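Local coordinates for nucleoside 2-deoxyribosyltransferase (Enterococcus faecalis, PDB 7M5H), which probably hydrolyses the N-glycosidic bond of deoxynucleotides such as 5-hydroxymethyl-dUMP, at residues L73-D78 / I98-L103; I7-P12 / I36-P41. One frame throughout, in Å; residues are numbered along the deposited sequence.

Overall arrangement
From the N terminus, strand 5-10 runs into helix 16-30 and returns as strand 36-39; contact 2 (7-12 with 36-41) closes this loop at the edge of the sheet within the chain. Helix 56-68 then leads to strand 72-76, which settles on the other side of strand 5-10. Contact 1 (73-78 with 98-103) closes the next loop, through helix 84-96 to strand 100-103. The two loops follow one another without nesting or crossing. They are joined through strands 5-10 and 72-76, neighbours in the sheet: Val74 has backbone hydrogen bonds with Tyr8 and Ala10, and Leu76 packs on Phe9. Together they tie four parallel strands, with strand 144-147 beyond 100-103.

Contact 1 (L73-D78 / I98-L103); sequences LVALLD and IPVVAL
Leu73 and Val100 lie side by side on one face of the sheet, their side chains pointing the same way. With CG anti to the backbone N (chi1 -172°), Leu73 brings CD2 against both methyls of Val100, 3.7 Å from CG1 and slightly farther from CG2. The same face continues with Ala75 and Ala102, whose small side chains approach more loosely, CB to CB at 4.4 Å. Beyond the end of the strand, Leu77 extends its CD1 to within 3.7 Å of Ala102 CB, continuing the apolar row past the pair of alanines.

Val74, Val101, Leu76 and Leu103 occupy the opposite face. Here the closest direct contact between side chains is longer, Leu76 CD1 to Leu103 CB at 4.2 Å, while helix 16-30 packs on both leucines and helix 150-159 on both valines.

Five backbone hydrogen bonds fix this register. Leu73 and Ala75 each donate and accept, and the run ends with a nearly straight bond from Leu77 N to Leu103 O (3.1 Å, 173° at the hydrogen). Leu103 O also accepts from a water, which donates a second bond to Asp78 OD2 at 2.7 Å. That oxygen is hydrogen-bonded to Thr105 as well, linking the segments that follow the two strands. The strand axes are 4.7 Å apart at closest approach, and their directions differ by 24°. Parallel neighbours joined through helix 84-96 form a beta-alpha-beta crossover, the repeating unit of the Rossmann-like fold.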
loop_
_atom_site.group_PDB
_atom_site.type_symbol
_atom_site.label_atom_id
_atom_site.label_comp_id
_atom_site.label_asym_id
_atom_site.label_seq_id
_atom_site.Cartn_x
_atom_site.Cartn_y
_atom_site.Cartn_z
ATOM N N LEU B 73 -4.816 4.173 -23.433
ATOM C CA LEU B 73 -4.770 3.405 -22.197
ATOM C C LEU B 73 -5.673 4.075 -21.171
ATOM O O LEU B 73 -5.495 5.257 -20.859
ATOM C CB LEU B 73 -3.336 3.297 -21.675
ATOM C CG LEU B 73 -3.089 2.358 -20.494
ATOM C CD1 LEU B 73 -1.941 1.412 -20.804
ATOM C CD2 LEU B 73 -2.798 3.147 -19.228
ATOM N N VAL B 74 -6.650 3.328 -20.666
ATOM C CA VAL B 74 -7.504 3.776 -19.573
ATOM C C VAL B 74 -6.982 3.141 -18.292
ATOM O O VAL B 74 -6.850 1.915 -18.209
ATOM C CB VAL B 74 -8.977 3.410 -19.820
ATOM C CG1 VAL B 74 -9.822 3.766 -18.606
ATOM C CG2 VAL B 74 -9.497 4.122 -21.059
ATOM N N ALA B 75 -6.676 3.970 -17.296
ATOM C CA ALA B 75 -6.039 3.519 -16.068
ATOM C C ALA B 75 -6.883 3.894 -14.859
ATOM O O ALA B 75 -7.376 5.020 -14.757
ATOM C CB ALA B 75 -4.635 4.112 -15.926
ATOM N N LEU B 76 -7.043 2.942 -13.944
ATOM C CA LEU B 76 -7.740 3.168 -12.686
ATOM C C LEU B 76 -6.699 3.362 -11.590
ATOM O O LEU B 76 -5.883 2.469 -11.338
ATOM C CB LEU B 76 -8.670 1.998 -12.360
ATOM C CG LEU B 76 -10.120 2.103 -12.850
ATOM C CD1 LEU B 76 -10.203 2.567 -14.299
ATOM C CD2 LEU B 76 -10.841 0.775 -12.679
ATOM N N LEU B 77 -6.723 4.530 -10.947
ATOM C CA LEU B 77 -5.705 4.904 -9.974
ATOM C C LEU B 77 -6.130 4.685 -8.527
ATOM O O LEU B 77 -5.296 4.834 -7.627
ATOM C CB LEU B 77 -5.312 6.376 -10.158
ATOM C CG LEU B 77 -4.878 6.838 -11.550
ATOM C CD1 LEU B 77 -4.446 8.298 -11.510
ATOM C CD2 LEU B 77 -3.762 5.960 -12.098
ATOM N N ASP B 78 -7.389 4.336 -8.279
ATOM C CA ASP B 78 -7.898 4.260 -6.917
ATOM C C ASP B 78 -7.245 3.112 -6.146
ATOM O O ASP B 78 -6.589 2.229 -6.708
ATOM C CB ASP B 78 -9.417 4.106 -6.926
ATOM C CG ASP B 78 -10.133 5.431 -7.103
ATOM O OD1 ASP B 78 -9.909 6.342 -6.277
ATOM O OD2 ASP B 78 -10.907 5.568 -8.073
ATOM N N ILE B 98 1.872 6.547 -25.936
ATOM C CA ILE B 98 0.478 6.120 -25.943
ATOM C C ILE B 98 -0.269 6.938 -24.890
ATOM O O ILE B 98 0.087 6.858 -23.703
ATOM C CB ILE B 98 0.349 4.618 -25.667
ATOM C CG1 ILE B 98 1.060 3.819 -26.764
ATOM C CG2 ILE B 98 -1.113 4.215 -25.570
ATOM C CD1 ILE B 98 1.095 2.326 -26.515
ATOM N N PRO B 99 -1.278 7.719 -25.268
ATOM C CA PRO B 99 -1.958 8.573 -24.285
ATOM C C PRO B 99 -2.685 7.757 -23.227
ATOM O O PRO B 99 -3.087 6.614 -23.453
ATOM C CB PRO B 99 -2.942 9.384 -25.139
ATOM C CG PRO B 99 -3.140 8.566 -26.378
ATOM C CD PRO B 99 -1.827 7.881 -26.624
ATOM N N VAL B 100 -2.850 8.369 -22.054
ATOM C CA VAL B 100 -3.447 7.713 -20.896
ATOM C C VAL B 100 -4.545 8.609 -20.339
ATOM O O VAL B 100 -4.295 9.777 -20.019
ATOM C CB VAL B 100 -2.407 7.407 -19.805
ATOM C CG1 VAL B 100 -3.083 6.787 -18.592
ATOM C CG2 VAL B 100 -1.317 6.492 -20.344
ATOM N N VAL B 101 -5.753 8.064 -20.217
ATOM C CA VAL B 101 -6.863 8.726 -19.537
ATOM C C VAL B 101 -7.136 7.957 -18.252
ATOM O O VAL B 101 -7.514 6.780 -18.294
ATOM C CB VAL B 101 -8.118 8.793 -20.421
ATOM C CG1 VAL B 101 -9.270 9.420 -19.652
ATOM C CG2 VAL B 101 -7.831 9.580 -21.690
ATOM N N ALA B 102 -6.945 8.616 -17.113
ATOM C CA ALA B 102 -7.004 7.964 -15.814
ATOM C C ALA B 102 -8.246 8.387 -15.039
ATOM O O ALA B 102 -8.712 9.525 -15.147
ATOM C CB ALA B 102 -5.754 8.275 -14.988
ATOM N N LEU B 103 -8.767 7.457 -14.243
ATOM C CA LEU B 103 -9.938 7.683 -13.405
ATOM C C LEU B 103 -9.534 7.619 -11.938
ATOM O O LEU B 103 -8.851 6.681 -11.517
ATOM C CB LEU B 103 -11.028 6.651 -13.696
ATOM C CG LEU B 103 -12.281 6.764 -12.827
ATOM C CD1 LEU B 103 -13.030 8.055 -13.128
ATOM C CD2 LEU B 103 -13.184 5.558 -13.018
HETATM O O HOH W 1 -10.067 4.148 -10.232
#

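Contact 2 (I7-P12 / I36-P41); sequences IYFAGP and IDLYLP
Tyr8 and Tyr39 meet rim to rim, Tyr8 CE1 lying 3.7 Å from Tyr39 CD2. The rings point the same way with planes only 12° apart, and neither covers the face of the other. Both hold CG anti to the backbone N (chi1 -177° in Tyr8, -179° in Tyr39), and similar second torsions turn the two planes nearly alike. Pro41 crosses the Tyr8 side chain at about a right angle, its CG 3.6 Å from Tyr8 OH.

On the other side of the sheet, Ile7 reaches Ile36 with CD1 and Leu38 with CG2. Phe9 lies beside Leu40, the closest touch being Phe9 CD2 to Leu40 CD1 at 3.5 Å, while its CB rests against Leu38 CD2.

Between the two layers of side chains run three backbone hydrogen bonds, the shortest from Tyr39 N to Ile7 O (2.7 Å). In the one from Ile7 N, the donor stands above the carbonyl plane of Asp37. Strand 5-10, helix 16-30 and strand 36-39 make up the first beta-alpha-beta unit of this Rossmann-like domain, and the helix packs over Phe9 and Leu38.

Farther out, Tyr8 OH is hydrogen-bonded to Asp63 and Glu89, two acidic residues that secure the far end of the ring. A glycerol, probably from the crystallisation liquor, lies about 4 Å from the Tyr8 side chain and is hydrogen-bonded to Gly11 N just past the strand.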
loop_
_atom_site.group_PDB
_atom_site.type_symbol
_atom_site.label_atom_id
_atom_site.label_comp_id
_atom_site.label_asym_id
_atom_site.label_seq_id
_atom_site.Cartn_x
_atom_site.Cartn_y
_atom_site.Cartn_z
ATOM N N ILE B 7 -8.291 0.072 -27.054
ATOM C CA ILE B 7 -8.141 0.599 -25.703
ATOM C C ILE B 7 -7.655 -0.521 -24.795
ATOM O O ILE B 7 -8.205 -1.630 -24.818
ATOM C CB ILE B 7 -9.461 1.188 -25.178
ATOM C CG1 ILE B 7 -9.924 2.348 -26.061
ATOM C CG2 ILE B 7 -9.306 1.643 -23.735
ATOM C CD1 ILE B 7 -11.226 2.970 -25.604
ATOM N N TYR B 8 -6.628 -0.233 -24.002
ATOM C CA TYR B 8 -6.172 -1.133 -22.951
ATOM C C TYR B 8 -6.696 -0.616 -21.618
ATOM O O TYR B 8 -6.451 0.541 -21.258
ATOM C CB TYR B 8 -4.647 -1.232 -22.925
ATOM C CG TYR B 8 -4.124 -2.206 -21.893
ATOM C CD1 TYR B 8 -4.005 -3.559 -22.182
ATOM C CD2 TYR B 8 -3.750 -1.773 -20.626
ATOM C CE1 TYR B 8 -3.531 -4.453 -21.240
ATOM C CE2 TYR B 8 -3.274 -2.658 -19.678
ATOM C CZ TYR B 8 -3.166 -3.997 -19.990
ATOM O OH TYR B 8 -2.692 -4.883 -19.050
ATOM N N PHE B 9 -7.413 -1.467 -20.892
ATOM C CA PHE B 9 -8.002 -1.102 -19.606
ATOM C C PHE B 9 -7.044 -1.540 -18.504
ATOM O O PHE B 9 -6.958 -2.727 -18.174
ATOM C CB PHE B 9 -9.378 -1.735 -19.440
ATOM C CG PHE B 9 -10.171 -1.173 -18.296
ATOM C CD1 PHE B 9 -11.020 -0.097 -18.491
ATOM C CD2 PHE B 9 -10.064 -1.716 -17.027
ATOM C CE1 PHE B 9 -11.752 0.425 -17.442
ATOM C CE2 PHE B 9 -10.793 -1.200 -15.973
ATOM C CZ PHE B 9 -11.637 -0.127 -16.181
ATOM N N ALA B 10 -6.323 -0.579 -17.933
ATOM C CA ALA B 10 -5.376 -0.850 -16.863
ATOM C C ALA B 10 -6.051 -0.653 -15.512
ATOM O O ALA B 10 -6.720 0.361 -15.284
ATOM C CB ALA B 10 -4.150 0.058 -16.980
ATOM N N GLY B 11 -5.873 -1.624 -14.622
ATOM C CA GLY B 11 -6.450 -1.570 -13.302
ATOM C C GLY B 11 -6.291 -2.888 -12.576
ATOM O O GLY B 11 -6.164 -3.949 -13.196
ATOM N N PRO B 12 -6.278 -2.849 -11.244
ATOM C CA PRO B 12 -6.251 -4.099 -10.477
ATOM C C PRO B 12 -7.477 -4.942 -10.790
ATOM O O PRO B 12 -8.572 -4.419 -11.010
ATOM C CB PRO B 12 -6.239 -3.623 -9.019
ATOM C CG PRO B 12 -6.797 -2.234 -9.062
ATOM C CD PRO B 12 -6.337 -1.662 -10.372
ATOM N N ILE B 36 -14.934 0.988 -30.748
ATOM C CA ILE B 36 -14.062 0.791 -29.596
ATOM C C ILE B 36 -13.747 -0.695 -29.470
ATOM O O ILE B 36 -14.653 -1.523 -29.330
ATOM C CB ILE B 36 -14.706 1.330 -28.310
ATOM C CG1 ILE B 36 -14.774 2.858 -28.349
ATOM C CG2 ILE B 36 -13.934 0.855 -27.085
ATOM C CD1 ILE B 36 -15.406 3.475 -27.123
ATOM N N ASP B 37 -12.462 -1.029 -29.529
ATOM C CA ASP B 37 -11.972 -2.390 -29.324
ATOM C C ASP B 37 -11.183 -2.384 -28.015
ATOM O O ASP B 37 -9.972 -2.164 -28.004
ATOM C CB ASP B 37 -11.113 -2.852 -30.499
ATOM C CG ASP B 37 -10.543 -4.245 -30.295
ATOM O OD1 ASP B 37 -11.079 -4.996 -29.452
ATOM O OD2 ASP B 37 -9.552 -4.586 -30.974
ATOM N N LEU B 38 -11.882 -2.629 -26.910
ATOM C CA LEU B 38 -11.278 -2.554 -25.587
ATOM C C LEU B 38 -10.776 -3.928 -25.161
ATOM O O LEU B 38 -11.504 -4.920 -25.247
ATOM C CB LEU B 38 -12.283 -2.013 -24.568
ATOM C CG LEU B 38 -11.762 -1.636 -23.175
ATOM C CD1 LEU B 38 -12.600 -0.516 -22.589
ATOM C CD2 LEU B 38 -11.758 -2.831 -22.230
ATOM N N TYR B 39 -9.531 -3.975 -24.695
ATOM C CA TYR B 39 -8.939 -5.183 -24.141
ATOM C C TYR B 39 -9.009 -5.107 -22.620
ATOM O O TYR B 39 -8.489 -4.162 -22.018
ATOM C CB TYR B 39 -7.492 -5.351 -24.607
ATOM C CG TYR B 39 -6.817 -6.598 -24.079
ATOM C CD1 TYR B 39 -6.865 -7.790 -24.788
ATOM C CD2 TYR B 39 -6.128 -6.582 -22.872
ATOM C CE1 TYR B 39 -6.250 -8.932 -24.309
ATOM C CE2 TYR B 39 -5.511 -7.716 -22.384
ATOM C CZ TYR B 39 -5.575 -8.888 -23.106
ATOM O OH TYR B 39 -4.958 -10.017 -22.620
ATOM N N LEU B 40 -9.650 -6.099 -22.007
ATOM C CA LEU B 40 -9.757 -6.182 -20.555
ATOM C C LEU B 40 -8.997 -7.413 -20.081
ATOM O O LEU B 40 -9.387 -8.545 -20.423
ATOM C CB LEU B 40 -11.221 -6.245 -20.115
ATOM C CG LEU B 40 -11.478 -6.205 -18.608
ATOM C CD1 LEU B 40 -10.808 -4.996 -17.984
ATOM C CD2 LEU B 40 -12.972 -6.198 -18.320
ATOM N N PRO B 41 -7.918 -7.251 -19.310
ATOM C CA PRO B 41 -7.079 -8.410 -18.956
ATOM C C PRO B 41 -7.822 -9.543 -18.270
ATOM O O PRO B 41 -7.489 -10.713 -18.502
ATOM C CB PRO B 41 -6.018 -7.795 -18.034
ATOM C CG PRO B 41 -5.926 -6.370 -18.475
ATOM C CD PRO B 41 -7.325 -5.977 -18.863
#